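Local coordinates for N-hydroxyarylamine O-acetyltransferase (Bacillus cereus, PDB 4DMO), which is an active arylamine N-acetyltransferase that transfers acetyl groups by means of a non-canonical Cys-His-Glu catalytic triad, at the 3-(1-methylpiperidinium-1-yl)propane-1-sulfonate site. Residues are numbered along the deposited sequence; one frame, centred on the assembly and turned at random.

The 3-(1-methylpiperidinium-1-yl)propane-1-sulfonate site. Residues 97, 104, 182-184. With KH2 (3-(1-methylpiperidinium-1-yl)propane-1-sulfonate), chain B.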
loop_
_atom_site.group_PDB
_atom_site.type_symbol
_atom_site.label_atom_id
_atom_site.label_comp_id
_atom_site.label_asym_id
_atom_site.label_seq_id
_atom_site.Cartn_x
_atom_site.Cartn_y
_atom_site.Cartn_z
ATOM N N TYR A 97 -4.837 12.512 4.084
ATOM C CA TYR A 97 -4.853 13.646 4.989
ATOM C C TYR A 97 -3.591 13.644 5.814
ATOM O O TYR A 97 -3.108 12.600 6.243
ATOM C CB TYR A 97 -6.046 13.581 5.922
ATOM C CG TYR A 97 -6.259 14.835 6.752
ATOM C CD1 TYR A 97 -6.823 15.971 6.172
ATOM C CD2 TYR A 97 -5.945 14.871 8.121
ATOM C CE1 TYR A 97 -7.051 17.107 6.901
ATOM C CE2 TYR A 97 -6.174 16.023 8.872
ATOM C CZ TYR A 97 -6.727 17.141 8.248
ATOM O OH TYR A 97 -6.979 18.307 8.943
ATOM N N TRP A 104 -4.668 18.625 3.754
ATOM C CA TRP A 104 -4.712 17.533 2.805
ATOM C C TRP A 104 -3.396 17.375 2.110
ATOM O O TRP A 104 -2.646 18.321 1.988
ATOM C CB TRP A 104 -5.793 17.762 1.753
ATOM C CG TRP A 104 -7.167 17.786 2.309
ATOM C CD1 TRP A 104 -7.923 18.895 2.561
ATOM C CD2 TRP A 104 -7.958 16.648 2.673
ATOM N NE1 TRP A 104 -9.149 18.515 3.058
ATOM C CE2 TRP A 104 -9.201 17.151 3.152
ATOM C CE3 TRP A 104 -7.764 15.261 2.655
ATOM C CZ2 TRP A 104 -10.216 16.316 3.598
ATOM C CZ3 TRP A 104 -8.779 14.432 3.091
ATOM C CH2 TRP A 104 -9.990 14.970 3.571
ATOM N N TRP A 182 -8.914 8.520 17.231
ATOM C CA TRP A 182 -9.221 8.356 15.842
ATOM C C TRP A 182 -8.813 9.575 15.025
ATOM O O TRP A 182 -9.089 10.708 15.384
ATOM C CB TRP A 182 -10.699 8.083 15.692
ATOM C CG TRP A 182 -11.070 6.742 16.165
ATOM C CD1 TRP A 182 -11.771 6.444 17.292
ATOM C CD2 TRP A 182 -10.768 5.493 15.546
ATOM N NE1 TRP A 182 -11.934 5.095 17.407
ATOM C CE2 TRP A 182 -11.313 4.475 16.326
ATOM C CE3 TRP A 182 -10.080 5.128 14.372
ATOM C CZ2 TRP A 182 -11.208 3.133 16.024
ATOM C CZ3 TRP A 182 -9.982 3.802 14.050
ATOM C CH2 TRP A 182 -10.542 2.815 14.866
ATOM N N THR A 183 -8.099 9.336 13.943
ATOM C CA THR A 183 -7.693 10.417 13.056
ATOM C C THR A 183 -7.865 9.979 11.597
ATOM O O THR A 183 -7.786 8.787 11.272
ATOM C CB THR A 183 -6.254 10.875 13.374
ATOM O OG1 THR A 183 -5.407 9.735 13.530
ATOM C CG2 THR A 183 -6.232 11.625 14.701
ATOM N N LEU A 184 -8.175 10.951 10.744
ATOM C CA LEU A 184 -8.417 10.719 9.346
ATOM C C LEU A 184 -7.143 10.261 8.648
ATOM O O LEU A 184 -6.113 10.930 8.753
ATOM C CB LEU A 184 -8.924 12.001 8.708
ATOM C CG LEU A 184 -9.184 11.930 7.208
ATOM C CD1 LEU A 184 -10.135 10.806 6.889
ATOM C CD2 LEU A 184 -9.729 13.279 6.692
HETATM S S KH2 B . -8.465 14.450 12.569
HETATM C C1 KH2 B . -8.480 15.599 11.233
HETATM O O1 KH2 B . -7.152 13.915 12.834
HETATM N N2 KH2 B . -11.134 16.831 8.811
HETATM O O2 KH2 B . -9.358 13.329 12.380
HETATM C C4 KH2 B . -9.756 16.245 10.827
HETATM O O4 KH2 B . -8.925 15.017 13.820
HETATM C C7 KH2 B . -10.098 16.068 9.400
HETATM C C11 KH2 B . -12.395 16.429 9.327
HETATM C C12 KH2 B . -11.992 17.390 6.564
HETATM C C13 KH2 B . -10.983 19.069 7.894
HETATM C C14 KH2 B . -12.252 18.710 7.203
HETATM C C15 KH2 B . -10.934 18.207 9.106
HETATM C C16 KH2 B . -11.054 16.598 7.398
#
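A shallow surface site on the acetyltransferase holds the zwitterion KH2, a sulfobetaine that probably comes from purification or crystallisation. The protein hides 205 of its 383 Å²; the molecule is poorly ordered, so its pose deserves caution. Two aromatic rings flank the linker and the piperidinium end. Tyr97 has CG anti to its backbone N (chi1 -171°), which sends the phenol out alongside the ligand and turns one face to the propyl linker; C7 of that linker lies 3.7 Å above the ring plane, shifted toward the rim. A flat, mostly apolar ring suits these methylenes, its electron-rich face may also favour C7, polarised by the cationic N2, and its CE2 comes within 3.3 Å of linker carbon C1. Trp104, with CG beside its own backbone N (chi1 -64°), meets Tyr97 face to edge: CD1 of the phenol stands 3.6 Å above the indole, while indole atom CD2 lies at the phenol's edge. The indole thus buttresses the phenol, and its benzo corner brings CZ2 to 3.6 Å from piperidinium carbon C12. On an adjacent flank Leu184, its CG anti to the backbone N, extends the methyl CD2 to 3.6 Å from C16, an apolar branch that suits this methylene of the charged ring rather than the charge. The sulfonate is held by backbone: Leu184 N donates a hydrogen bond to O2 (3.1 Å), bent to 147° at the hydrogen. Thr183 turns its methyl CG2 toward the same group, with OG1 in the crowded position, pointing away. Trp182 is peripheral. The site lies on the outer side of the β-rich part of the fold, where the start of strand 183-188 comes near the end of strand 88-98 and the short strand 103-104.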